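Long-range contacts in Thiosulfate:glutathione sulfurtransferase (Saccharomyces cerevisiae, PDB 3D1P), which transfers sulfur from thiosulfate to glutathione, producing S-sulfanylglutathione, a central intermediate of hydrogen sulfide metabolism: residues N40-V46 / K92-C98; F27-K31 / D128-H132; S60-P64 / I83-P88. All blocks are in the same frame, centred on the assembly; numbering follows the deposited sequence. Where two conformers were deposited one is given.

Overall arrangement
Contact 1 is the buried core of the domain, where two neighbouring strands of its parallel sheet run together close to the centre of the chain. Contact 3 is a surface contact that reaches the same sheet, since strand 61-62 pairs with strand 41-45; contact 2, partly buried, lies about 15 Å between centres from contact 1 and joins two helices. M30, modelled as selenomethionine, links contacts 1 and 2 by packing its CE against L43 and its SE against I95. The chemistry follows position: backbone hydrogen bonds and branched aliphatic side chains in contact 1, aromatic rings with a bridging water in contact 2, and mainly apolar touches of isoleucine, valine and proline in contact 3.

Contact 1. Residues N40-V46 / K92-C98; sequences NVVLVDV and KELIFYC
V44 fits between L94 and F96 like a two-pronged bump. Its CB lies over one face of the F96 ring; with CG1 anti to the backbone N (chi1 -172°), that methyl comes to 3.8 Å from F96 CE1 and the other, CG2, to 3.8 Å from CG of L94. V42 CB also meets L94 CG, at 4.0 Å, while V46 CG1 comes to the edge of the F96 ring. Beta-branched valines suit such a face: they are short and broad, and the larger leucine and phenylalanine drop into the grooves between them. On the reverse face, I95 fits its CD1 between V41 and L43, 3.7 Å from V41 CG1 and 3.9 Å from L43 CD2. Y97 instead leans across the neighbouring strand. With CG held between its backbone N and carbonyl carbon (chi1 54°), its ring lies over the D45 backbone, the centroid 4.2 Å from D45 CA in a CH-pi contact. A water then joins Y97 OH to D45 OD2, an oxygen also in a salt bridge with R47. Six backbone hydrogen bonds tie the strands, among them V44 N to I95 O at 2.8 Å and V46 N to Y97 O at 2.9 Å. At their ends C98 CB rests against V46 CG2. Such paired central strands, delivering the persulfide-forming C98 to the loop before helix 102-112, are typical of the parallel alpha/beta rhodanese fold.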
ATOM      1  N   ASN A  40      13.253  -3.482  -0.468  1.00  9.50           N
ATOM      2  CA  ASN A  40      12.832  -3.299   0.900  0.70  9.40           C
ATOM      3  C   ASN A  40      11.695  -2.269   1.063  1.00  8.33           C
ATOM      4  O   ASN A  40      11.475  -1.764   2.157  1.00  8.99           O
ATOM      5  CB  ASN A  40      14.062  -3.119   1.743  0.70 11.15           C
ATOM      6  CG  ASN A  40      14.872  -4.443   1.879  0.70 12.91           C
ATOM      7  OD1 ASN A  40      14.310  -5.539   2.070  0.70 16.59           O
ATOM      8  ND2 ASN A  40      16.174  -4.326   1.781  0.70 19.60           N
ATOM      9  N   VAL A  41      10.972  -2.041  -0.025  1.00  6.99           N
ATOM     10  CA  VAL A  41       9.772  -1.213  -0.048  1.00  7.02           C
ATOM     11  C   VAL A  41       8.606  -2.079  -0.527  1.00  5.94           C
ATOM     12  O   VAL A  41       8.760  -2.895  -1.459  1.00  8.12           O
ATOM     13  CB  VAL A  41       9.967  -0.021  -0.961  1.00  8.84           C
ATOM     14  CG1 VAL A  41       8.629   0.705  -1.218  1.00 11.68           C
ATOM     15  CG2 VAL A  41      11.040   0.904  -0.368  1.00 11.84           C
ATOM     16  N   VAL A  42       7.462  -1.942   0.137  1.00  5.37           N
ATOM     17  CA  VAL A  42       6.245  -2.635  -0.209  1.00  5.48           C
ATOM     18  C   VAL A  42       5.178  -1.587  -0.480  1.00  4.86           C
ATOM     19  O   VAL A  42       4.951  -0.717   0.347  1.00  5.55           O
ATOM     20  CB  VAL A  42       5.768  -3.562   0.923  1.00  6.60           C
ATOM     21  CG1 VAL A  42       4.502  -4.311   0.546  1.00  8.10           C
ATOM     22  CG2 VAL A  42       6.879  -4.549   1.327  1.00  8.91           C
ATOM     23  N   LEU A  43       4.510  -1.733  -1.624  0.50  4.63           N
ATOM     24  CA  LEU A  43       3.439  -0.818  -2.055  0.50  4.37           C
ATOM     25  C   LEU A  43       2.118  -1.481  -1.689  0.50  3.98           C
ATOM     26  O   LEU A  43       1.721  -2.482  -2.294  0.50  5.19           O
ATOM     27  CB  LEU A  43       3.514  -0.594  -3.569  0.50  4.41           C
ATOM     28  CG  LEU A  43       4.852  -0.019  -4.058  0.50  5.41           C
ATOM     29  CD1 LEU A  43       4.841   0.152  -5.575  0.50  8.93           C
ATOM     30  CD2 LEU A  43       5.180   1.283  -3.371  0.50  8.67           C
ATOM     31  N   VAL A  44       1.448  -0.944  -0.677  1.00  4.06           N
ATOM     32  CA  VAL A  44       0.266  -1.575  -0.093  1.00  4.25           C
ATOM     33  C   VAL A  44      -0.991  -0.833  -0.535  1.00  3.95           C
ATOM     34  O   VAL A  44      -1.337   0.217  -0.020  1.00  4.41           O
ATOM     35  CB  VAL A  44       0.325  -1.628   1.427  1.00  4.88           C
ATOM     36  CG1 VAL A  44      -0.837  -2.459   1.931  1.00  5.95           C
ATOM     37  CG2 VAL A  44       1.676  -2.207   1.935  1.00  6.06           C
ATOM     38  N   ASP A  45      -1.666  -1.441  -1.519  1.00  3.90           N
ATOM     39  CA  ASP A  45      -2.895  -0.909  -2.086  1.00  3.71           C
ATOM     40  C   ASP A  45      -4.052  -1.581  -1.362  1.00  3.91           C
ATOM     41  O   ASP A  45      -4.244  -2.797  -1.438  1.00  4.37           O
ATOM     42  CB  ASP A  45      -2.907  -1.236  -3.588  1.00  3.86           C
ATOM     43  CG  ASP A  45      -4.065  -0.656  -4.354  1.00  4.16           C
ATOM     44  OD1 ASP A  45      -5.155  -0.441  -3.801  1.00  4.52           O
ATOM     45  OD2 ASP A  45      -3.857  -0.447  -5.578  1.00  5.13           O
ATOM     46  N   VAL A  46      -4.808  -0.786  -0.611  1.00  3.64           N
ATOM     47  CA  VAL A  46      -5.860  -1.331   0.248  1.00  3.77           C
ATOM     48  C   VAL A  46      -7.257  -1.117  -0.334  1.00  4.00           C
ATOM     49  O   VAL A  46      -8.251  -1.263   0.374  1.00  4.07           O
ATOM     50  CB  VAL A  46      -5.740  -0.837   1.707  1.00  4.06           C
ATOM     51  CG1 VAL A  46      -4.348  -1.114   2.229  1.00  4.83           C
ATOM     52  CG2 VAL A  46      -6.096   0.610   1.888  1.00  4.55           C
ATOM     53  N   LYS A  92      10.552  -3.892   6.323  1.00  7.03           N
ATOM     54  CA  LYS A  92      10.463  -3.091   5.123  0.80  6.87           C
ATOM     55  C   LYS A  92       9.676  -1.820   5.377  1.00  6.20           C
ATOM     56  O   LYS A  92       8.946  -1.698   6.347  1.00  7.57           O
ATOM     57  CB  LYS A  92       9.788  -3.908   4.035  0.80  6.68           C
ATOM     58  CG  LYS A  92      10.650  -5.085   3.563  0.80  7.06           C
ATOM     59  CD  LYS A  92      10.011  -5.800   2.392  0.80  8.08           C
ATOM     60  CE  LYS A  92      10.766  -7.017   1.884  0.80  8.53           C
ATOM     61  NZ  LYS A  92      10.097  -7.594   0.695  0.80 11.35           N
ATOM     62  N   GLU A  93       9.827  -0.869   4.453  1.00  5.90           N
ATOM     63  CA  GLU A  93       8.969   0.303   4.410  1.00  5.79           C
ATOM     64  C   GLU A  93       7.677  -0.062   3.666  1.00  5.43           C
ATOM     65  O   GLU A  93       7.738  -0.455   2.505  1.00  7.19           O
ATOM     66  CB  GLU A  93       9.633   1.455   3.661  1.00  6.18           C
ATOM     67  CG  GLU A  93       8.765   2.673   3.585  1.00  6.50           C
ATOM     68  CD  GLU A  93       9.322   3.824   2.765  1.00  6.24           C
ATOM     69  OE1 GLU A  93      10.377   3.688   2.138  1.00  9.44           O
ATOM     70  OE2 GLU A  93       8.651   4.882   2.743  1.00  8.01           O
ATOM     71  N   LEU A  94       6.540   0.066   4.330  1.00  5.30           N
ATOM     72  CA  LEU A  94       5.247  -0.187   3.702  1.00  4.81           C
ATOM     73  C   LEU A  94       4.599   1.167   3.401  1.00  4.73           C
ATOM     74  O   LEU A  94       4.469   2.001   4.308  1.00  5.65           O
ATOM     75  CB  LEU A  94       4.320  -0.976   4.624  1.00  5.24           C
ATOM     76  CG  LEU A  94       4.466  -2.500   4.564  1.00  5.62           C
ATOM     77  CD1 LEU A  94       5.892  -2.990   4.950  1.00  7.25           C
ATOM     78  CD2 LEU A  94       3.401  -3.139   5.438  1.00  6.54           C
ATOM     79  N   ILE A  95       4.211   1.372   2.151  1.00  4.22           N
ATOM     80  CA  ILE A  95       3.614   2.619   1.692  1.00  4.07           C
ATOM     81  C   ILE A  95       2.140   2.348   1.403  1.00  3.87           C
ATOM     82  O   ILE A  95       1.829   1.565   0.519  1.00  4.97           O
ATOM     83  CB  ILE A  95       4.296   3.156   0.439  1.00  4.36           C
ATOM     84  CG1 ILE A  95       5.797   3.269   0.629  1.00  5.35           C
ATOM     85  CG2 ILE A  95       3.670   4.505   0.058  1.00  5.16           C
ATOM     86  CD1 ILE A  95       6.558   3.739  -0.639  1.00  6.26           C
ATOM     87  N   PHE A  96       1.249   2.989   2.152  1.00  4.13           N
ATOM     88  CA  PHE A  96      -0.163   2.685   2.102  1.00  4.04           C
ATOM     89  C   PHE A  96      -0.943   3.691   1.265  1.00  4.15           C
ATOM     90  O   PHE A  96      -0.718   4.910   1.351  1.00  4.70           O
ATOM     91  CB  PHE A  96      -0.751   2.748   3.512  1.00  4.72           C
ATOM     92  CG  PHE A  96      -0.297   1.627   4.370  1.00  5.07           C
ATOM     93  CD1 PHE A  96      -1.038   0.454   4.465  1.00  6.51           C
ATOM     94  CD2 PHE A  96       0.909   1.706   5.065  1.00  5.56           C
ATOM     95  CE1 PHE A  96      -0.583  -0.591   5.254  1.00  7.88           C
ATOM     96  CE2 PHE A  96       1.363   0.640   5.835  1.00  6.93           C
ATOM     97  CZ  PHE A  96       0.620  -0.500   5.893  1.00  7.62           C
ATOM     98  N   TYR A  97      -1.922   3.187   0.514  1.00  3.99           N
ATOM     99  CA  TYR A  97      -2.814   4.056  -0.270  1.00  3.91           C
ATOM    100  C   TYR A  97      -4.053   3.255  -0.661  1.00  3.74           C
ATOM    101  O   TYR A  97      -4.080   2.028  -0.616  1.00  3.98           O
ATOM    102  CB  TYR A  97      -2.104   4.611  -1.509  1.00  4.23           C
ATOM    103  CG  TYR A  97      -1.484   3.564  -2.388  1.00  4.19           C
ATOM    104  CD1 TYR A  97      -2.200   2.999  -3.438  1.00  4.31           C
ATOM    105  CD2 TYR A  97      -0.185   3.120  -2.199  1.00  4.31           C
ATOM    106  CE1 TYR A  97      -1.653   2.045  -4.247  1.00  4.59           C
ATOM    107  CE2 TYR A  97       0.383   2.146  -2.987  1.00  4.85           C
ATOM    108  CZ  TYR A  97      -0.341   1.606  -4.038  1.00  4.56           C
ATOM    109  OH  TYR A  97       0.241   0.662  -4.832  1.00  5.52           O
ATOM    110  N   CYS A  98      -5.053   4.003  -1.114  1.00  3.72           N
ATOM    111  CA  CYS A  98      -6.288   3.411  -1.637  1.00  3.59           C
ATOM    112  C   CYS A  98      -6.642   4.132  -2.953  1.00  3.45           C
ATOM    113  O   CYS A  98      -5.833   4.142  -3.871  1.00  3.84           O
ATOM    114  CB  CYS A  98      -7.403   3.364  -0.560  1.00  4.07           C
ATOM    115  SG  CYS A  98      -7.843   4.963   0.133  1.00  4.60           S
TER
HETATM  116  O   HOH W   1       8.796  -5.827  -1.393  1.00 18.12           O
HETATM  117  O   HOH W   2      -1.435  -0.466  -6.649  1.00  5.79           O

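Contact 2. Residues F27-K31 / D128-H132; sequences FEDMK and DWVSH
F27, W129 and H132 form an aromatic cluster that joins helix 27-36 to the end of helix 125-131 in this rhodanese domain. Two ring pairings carry it. F27 and H132 make an offset stack, their planes only 12° apart, whereas the edge of F27 turns toward the face of the six-membered ring of W129 in an offset edge-to-face pair, the planes 60° apart. Phenylalanine suits the middle place because its flat ring, carried toward helix 125-131 with CG anti to the backbone N (chi1 177°), offers a face to one partner and an edge to the other. Within the stack each CB lies over the other ring in a CH-pi contact: CB of H132 sits 3.3 Å from the F27 ring centroid, almost on its normal, and CB of F27 lies 3.9 Å from the centroid of the imidazole. Apolar packing adds F27 CE1 to W129 CE3 at 3.6 Å and M30 CB to W129 CZ3. An alanine at F27 would lose the ring, and would probably leave W129 without its edge partner and the imidazole of H132 without its stack. Polar links accompany the rings. A water accepts from F27 N and donates to D128 OD1, while D128 OD2 is hydrogen-bonded to Y122. The imidazole is fixed by H132 ND1 donating to D128 O at 2.7 Å; H132 N reaches that oxygen from the opposite face of its carbonyl plane.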
ATOM      1  N   PHE A  27       2.964  12.370  -6.167  1.00  4.20           N
ATOM      2  CA  PHE A  27       3.066  11.604  -7.416  1.00  4.85           C
ATOM      3  C   PHE A  27       4.519  11.460  -7.882  1.00  4.15           C
ATOM      4  O   PHE A  27       4.962  10.363  -8.199  1.00  4.54           O
ATOM      5  CB  PHE A  27       2.256  12.280  -8.526  1.00  4.65           C
ATOM      6  CG  PHE A  27       2.410  11.564  -9.831  1.00  4.75           C
ATOM      7  CD1 PHE A  27       1.877  10.295 -10.021  1.00  5.63           C
ATOM      8  CD2 PHE A  27       3.101  12.146 -10.902  1.00  5.22           C
ATOM      9  CE1 PHE A  27       2.051   9.610 -11.197  1.00  6.31           C
ATOM     10  CE2 PHE A  27       3.250  11.475 -12.090  1.00  6.95           C
ATOM     11  CZ  PHE A  27       2.703  10.198 -12.245  1.00  6.90           C
ATOM     12  N   GLU A  28       5.256  12.570  -7.948  1.00  4.46           N
ATOM     13  CA  GLU A  28       6.616  12.489  -8.416  1.00  4.55           C
ATOM     14  C   GLU A  28       7.478  11.629  -7.509  1.00  4.97           C
ATOM     15  O   GLU A  28       8.345  10.858  -7.970  1.00  5.45           O
ATOM     16  CB  GLU A  28       7.214  13.884  -8.603  1.00  5.35           C
ATOM     17  CG  GLU A  28       6.650  14.569  -9.813  1.00  8.61           C
ATOM     18  CD  GLU A  28       7.183  13.984 -11.164  1.00  7.80           C
ATOM     19  OE1 GLU A  28       8.351  13.661 -11.177  1.00 10.36           O
ATOM     20  OE2 GLU A  28       6.391  13.985 -12.127  1.00 10.99           O
ATOM     21  N   ASP A  29       7.254  11.718  -6.189  1.00  4.63           N
ATOM     22  CA  ASP A  29       7.960  10.851  -5.276  1.00  5.09           C
ATOM     23  C   ASP A  29       7.662   9.367  -5.555  1.00  4.66           C
ATOM     24  O   ASP A  29       8.575   8.534  -5.521  1.00  5.52           O
ATOM     25  CB  ASP A  29       7.534  11.141  -3.842  1.00  5.73           C
ATOM     26  CG  ASP A  29       7.959  12.494  -3.280  1.00  5.96           C
ATOM     27  OD1 ASP A  29       8.971  13.064  -3.753  1.00  9.45           O
ATOM     28  OD2 ASP A  29       7.234  12.956  -2.355  1.00  6.58           O
HETATM   29  N   MSE A  30       6.381   9.065  -5.806  1.00  4.52           N
HETATM   30  CA  MSE A  30       5.992   7.689  -6.082  1.00  4.57           C
HETATM   31  C   MSE A  30       6.560   7.178  -7.392  1.00  4.62           C
HETATM   32  O   MSE A  30       6.964   6.027  -7.480  1.00  5.57           O
HETATM   33  CB  MSE A  30       4.475   7.547  -6.048  1.00  4.62           C
HETATM   34  CG  MSE A  30       3.876   7.706  -4.673  1.00  4.73           C
HETATM   35 SE   MSE A  30       4.485   6.423  -3.382  0.90  5.90          SE
HETATM   36  CE  MSE A  30       3.691   4.931  -4.137  1.00 10.68           C
ATOM     37  N   LYS A  31       6.538   7.989  -8.433  0.50  5.40           N
ATOM     38  CA  LYS A  31       7.114   7.595  -9.690  0.50  5.89           C
ATOM     39  C   LYS A  31       8.543   7.101  -9.448  0.50  6.75           C
ATOM     40  O   LYS A  31       8.984   6.058  -9.960  0.50  7.74           O
ATOM     41  CB  LYS A  31       7.165   8.784 -10.639  0.50  6.99           C
ATOM     42  CG  LYS A  31       6.078   8.836 -11.618  0.50  8.51           C
ATOM     43  CD  LYS A  31       6.501   9.613 -12.876  0.50  8.35           C
ATOM     44  CE  LYS A  31       6.964  11.006 -12.530  0.50  8.20           C
ATOM     45  NZ  LYS A  31       6.918  11.948 -13.718  0.50  7.82           N
ATOM     46  N   ASP A 128      -4.774  10.005  -7.492  1.00  3.44           N
ATOM     47  CA  ASP A 128      -3.646  10.842  -7.855  1.00  3.90           C
ATOM     48  C   ASP A 128      -2.796  10.185  -8.942  1.00  3.51           C
ATOM     49  O   ASP A 128      -2.388  10.831  -9.925  1.00  4.13           O
ATOM     50  CB  ASP A 128      -2.839  11.138  -6.605  1.00  4.05           C
ATOM     51  CG  ASP A 128      -1.603  11.990  -6.855  1.00  4.04           C
ATOM     52  OD1 ASP A 128      -1.661  13.206  -6.559  1.00  5.33           O
ATOM     53  OD2 ASP A 128      -0.591  11.421  -7.310  1.00  4.84           O
ATOM     54  N   TRP A 129      -2.538   8.895  -8.789  1.00  3.58           N
ATOM     55  CA  TRP A 129      -1.699   8.176  -9.734  1.00  3.68           C
ATOM     56  C   TRP A 129      -2.292   8.281 -11.138  1.00  3.61           C
ATOM     57  O   TRP A 129      -1.617   8.672 -12.106  1.00  4.41           O
ATOM     58  CB  TRP A 129      -1.564   6.723  -9.284  1.00  4.11           C
ATOM     59  CG  TRP A 129      -0.624   5.891 -10.115  1.00  3.84           C
ATOM     60  CD1 TRP A 129      -0.970   4.922 -10.999  1.00  4.29           C
ATOM     61  CD2 TRP A 129       0.823   5.886 -10.049  1.00  4.09           C
ATOM     62  NE1 TRP A 129       0.159   4.312 -11.505  1.00  4.47           N
ATOM     63  CE2 TRP A 129       1.266   4.889 -10.939  1.00  4.27           C
ATOM     64  CE3 TRP A 129       1.778   6.610  -9.313  1.00  4.65           C
ATOM     65  CZ2 TRP A 129       2.632   4.625 -11.137  1.00  5.21           C
ATOM     66  CZ3 TRP A 129       3.114   6.366  -9.517  1.00  5.69           C
ATOM     67  CH2 TRP A 129       3.523   5.370 -10.426  1.00  5.59           C
ATOM     68  N   VAL A 130      -3.575   7.937 -11.264  1.00  3.61           N
ATOM     69  CA  VAL A 130      -4.233   7.964 -12.560  1.00  3.83           C
ATOM     70  C   VAL A 130      -4.405   9.402 -13.050  1.00  4.04           C
ATOM     71  O   VAL A 130      -4.251   9.680 -14.253  1.00  4.86           O
ATOM     72  CB  VAL A 130      -5.556   7.207 -12.497  1.00  4.37           C
ATOM     73  CG1 VAL A 130      -6.408   7.401 -13.761  1.00  5.73           C
ATOM     74  CG2 VAL A 130      -5.273   5.737 -12.245  1.00  5.44           C
ATOM     75  N   SER A 131      -4.702  10.362 -12.190  1.00  4.33           N
ATOM     76  CA  SER A 131      -4.831  11.749 -12.602  0.50  4.63           C
ATOM     77  C   SER A 131      -3.587  12.247 -13.320  1.00  4.94           C
ATOM     78  O   SER A 131      -3.683  13.058 -14.242  1.00  7.00           O
ATOM     79  CB  SER A 131      -5.084  12.666 -11.391  0.50  5.09           C
ATOM     80  OG  SER A 131      -6.403  12.517 -10.888  0.50  4.79           O
ATOM     81  N   HIS A 132      -2.419  11.811 -12.852  1.00  4.09           N
ATOM     82  CA  HIS A 132      -1.142  12.242 -13.392  1.00  5.00           C
ATOM     83  C   HIS A 132      -0.622  11.325 -14.485  1.00  5.16           C
ATOM     84  O   HIS A 132       0.480  11.547 -14.984  1.00  6.97           O
ATOM     85  CB  HIS A 132      -0.099  12.347 -12.280  1.00  6.29           C
ATOM     86  CG  HIS A 132      -0.370  13.410 -11.280  1.00  7.34           C
ATOM     87  ND1 HIS A 132      -1.107  13.197 -10.157  1.00  8.04           N
ATOM     88  CD2 HIS A 132       0.036  14.696 -11.198  1.00 12.11           C
ATOM     89  CE1 HIS A 132      -1.176  14.303  -9.444  1.00 10.56           C
ATOM     90  NE2 HIS A 132      -0.512  15.240 -10.064  1.00 13.22           N
TER
HETATM   91  O   HOH W   3       0.715  14.281  -5.785  1.00  4.86           O

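Contact 3. Residues S60-P64 / I83-P88; sequences SINVP and IGIPKP
A small apolar contact near the surface brings I61 and V63, on and just after edge strand 61-62, against I83, I85 and P88 at and beyond the end of helix 76-83. I85 provides the central projection. Its CG1 stands between the backbone N and carbonyl carbon (chi1 63°), and the extended arm beyond brings CD1 to 3.8 Å from I61 CB and 4.3 Å from V63 CG2. The other methyl of V63, CG1, is approached by I83 CD1 at 4.3 Å. I61 in turn reaches obliquely to the proline ring, its CD1 3.6 Å from P88 CG; a proline serves well here, giving a rigid apolar surface without a backbone N-H. The two segments belong to a beta-alpha-beta crossover: the chain leaves strand 61-62, passes through helix 76-83 and returns as strand 93-97, with strand 41-45 lying between the two in the sheet. G84 ends the helix at a positive phi of 89°, where a side chain would be jammed against the I83 carbonyl oxygen. F79 of the helix packs against V63, I85 and P88. N62 takes part through its backbone, its O lying 3.9 Å from I83 CG2, while its ND2 is hydrogen-bonded to the carbonyl oxygens of D45 and R47.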
ATOM      1  N   SER A  60       2.871  -3.814  -6.716  1.00  7.06           N
ATOM      2  CA  SER A  60       2.179  -3.578  -5.465  1.00  6.07           C
ATOM      3  C   SER A  60       1.483  -4.844  -5.016  1.00  6.01           C
ATOM      4  O   SER A  60       1.275  -5.771  -5.807  1.00  8.98           O
ATOM      5  CB  SER A  60       1.173  -2.455  -5.626  1.00  5.31           C
ATOM      6  OG  SER A  60       0.135  -2.771  -6.562  1.00  5.74           O
ATOM      7  N   ILE A  61       1.087  -4.845  -3.750  1.00  5.05           N
ATOM      8  CA  ILE A  61       0.237  -5.882  -3.190  1.00  5.46           C
ATOM      9  C   ILE A  61      -1.129  -5.298  -2.885  1.00  5.12           C
ATOM     10  O   ILE A  61      -1.286  -4.094  -2.717  1.00  5.56           O
ATOM     11  CB  ILE A  61       0.858  -6.543  -1.943  1.00  5.64           C
ATOM     12  CG1 ILE A  61       0.944  -5.574  -0.744  1.00  5.75           C
ATOM     13  CG2 ILE A  61       2.210  -7.150  -2.314  1.00  7.78           C
ATOM     14  CD1 ILE A  61       1.381  -6.250   0.550  1.00  6.86           C
ATOM     15  N   ASN A  62      -2.132  -6.176  -2.845  1.00  4.89           N
ATOM     16  CA  ASN A  62      -3.499  -5.760  -2.531  1.00  4.46           C
ATOM     17  C   ASN A  62      -3.888  -6.383  -1.193  1.00  4.77           C
ATOM     18  O   ASN A  62      -3.934  -7.592  -1.040  1.00  5.91           O
ATOM     19  CB  ASN A  62      -4.436  -6.236  -3.630  1.00  5.06           C
ATOM     20  CG  ASN A  62      -5.884  -5.768  -3.457  1.00  4.91           C
ATOM     21  OD1 ASN A  62      -6.829  -6.468  -3.857  1.00  6.38           O
ATOM     22  ND2 ASN A  62      -6.090  -4.558  -2.966  1.00  5.05           N
ATOM     23  N   VAL A  63      -4.172  -5.516  -0.210  1.00  4.55           N
ATOM     24  CA  VAL A  63      -4.589  -5.955   1.123  1.00  4.66           C
ATOM     25  C   VAL A  63      -5.855  -5.157   1.470  1.00  4.33           C
ATOM     26  O   VAL A  63      -5.789  -4.106   2.103  1.00  4.71           O
ATOM     27  CB  VAL A  63      -3.504  -5.773   2.189  1.00  5.22           C
ATOM     28  CG1 VAL A  63      -3.976  -6.420   3.491  1.00  5.91           C
ATOM     29  CG2 VAL A  63      -2.178  -6.402   1.722  1.00  6.23           C
ATOM     30  N   PRO A  64      -7.001  -5.607   0.972  1.00  4.83           N
ATOM     31  CA  PRO A  64      -8.206  -4.770   1.026  1.00  4.78           C
ATOM     32  C   PRO A  64      -8.603  -4.339   2.435  1.00  4.83           C
ATOM     33  O   PRO A  64      -8.797  -5.168   3.332  1.00  6.06           O
ATOM     34  CB  PRO A  64      -9.282  -5.681   0.414  1.00  5.14           C
ATOM     35  CG  PRO A  64      -8.506  -6.593  -0.537  1.00  5.58           C
ATOM     36  CD  PRO A  64      -7.218  -6.850   0.197  1.00  5.10           C
ATOM     37  N   ILE A  83      -5.830 -13.325   3.447  1.00  8.72           N
ATOM     38  CA  ILE A  83      -5.538 -12.436   2.331  1.00  9.26           C
ATOM     39  C   ILE A  83      -5.066 -13.186   1.107  1.00  9.94           C
ATOM     40  O   ILE A  83      -5.275 -12.715   0.008  1.00 13.92           O
ATOM     41  CB  ILE A  83      -4.472 -11.385   2.760  1.00  9.41           C
ATOM     42  CG1 ILE A  83      -4.871 -10.724   4.071  1.00  9.94           C
ATOM     43  CG2 ILE A  83      -4.260 -10.323   1.673  1.00 11.05           C
ATOM     44  CD1 ILE A  83      -6.201 -10.017   4.089  1.00 12.33           C
ATOM     45  N   GLY A  84      -4.441 -14.335   1.286  1.00  9.29           N
ATOM     46  CA  GLY A  84      -3.964 -15.140   0.173  1.00  9.83           C
ATOM     47  C   GLY A  84      -2.565 -14.863  -0.323  1.00  8.85           C
ATOM     48  O   GLY A  84      -2.164 -15.460  -1.316  1.00 11.00           O
ATOM     49  N   ILE A  85      -1.858 -13.952   0.348  1.00  8.30           N
ATOM     50  CA  ILE A  85      -0.488 -13.624   0.063  1.00  8.21           C
ATOM     51  C   ILE A  85       0.248 -13.569   1.393  1.00  7.46           C
ATOM     52  O   ILE A  85      -0.363 -13.451   2.444  1.00  8.38           O
ATOM     53  CB  ILE A  85      -0.360 -12.283  -0.687  1.00  8.29           C
ATOM     54  CG1 ILE A  85      -0.870 -11.119   0.172  1.00  9.73           C
ATOM     55  CG2 ILE A  85      -1.041 -12.405  -2.026  1.00 10.74           C
ATOM     56  CD1 ILE A  85      -0.585  -9.744  -0.458  1.00  9.86           C
ATOM     57  N   PRO A  86       1.582 -13.631   1.376  1.00  8.01           N
ATOM     58  CA  PRO A  86       2.344 -13.585   2.621  1.00  8.48           C
ATOM     59  C   PRO A  86       2.246 -12.229   3.295  1.00  7.80           C
ATOM     60  O   PRO A  86       2.155 -11.175   2.650  1.00  8.34           O
ATOM     61  CB  PRO A  86       3.805 -13.858   2.185  1.00  9.49           C
ATOM     62  CG  PRO A  86       3.645 -14.575   0.899  1.00 10.38           C
ATOM     63  CD  PRO A  86       2.463 -13.918   0.241  1.00  9.31           C
ATOM     64  N   LYS A  87       2.312 -12.270   4.611  1.00  7.88           N
ATOM     65  CA  LYS A  87       2.329 -11.045   5.387  0.80  7.54           C
ATOM     66  C   LYS A  87       3.623 -10.284   5.114  1.00  7.42           C
ATOM     67  O   LYS A  87       4.702 -10.852   5.185  1.00  9.42           O
ATOM     68  CB  LYS A  87       2.243 -11.374   6.868  0.80  8.13           C
ATOM     69  CG  LYS A  87       2.092 -10.143   7.729  0.80  8.63           C
ATOM     70  CD  LYS A  87       1.926 -10.468   9.213  0.80  9.77           C
ATOM     71  CE  LYS A  87       1.805  -9.222  10.089  0.80 10.65           C
ATOM     72  NZ  LYS A  87       1.844  -9.547  11.535  0.80 11.03           N
ATOM     73  N   PRO A  88       3.526  -8.993   4.789  1.00  7.30           N
ATOM     74  CA  PRO A  88       4.745  -8.252   4.503  1.00  7.45           C
ATOM     75  C   PRO A  88       5.729  -8.262   5.654  1.00  7.42           C
ATOM     76  O   PRO A  88       5.350  -8.177   6.833  1.00  7.76           O
ATOM     77  CB  PRO A  88       4.235  -6.826   4.224  1.00  7.68           C
ATOM     78  CG  PRO A  88       2.885  -7.055   3.666  1.00  7.88           C
ATOM     79  CD  PRO A  88       2.335  -8.193   4.485  1.00  7.34           C
TER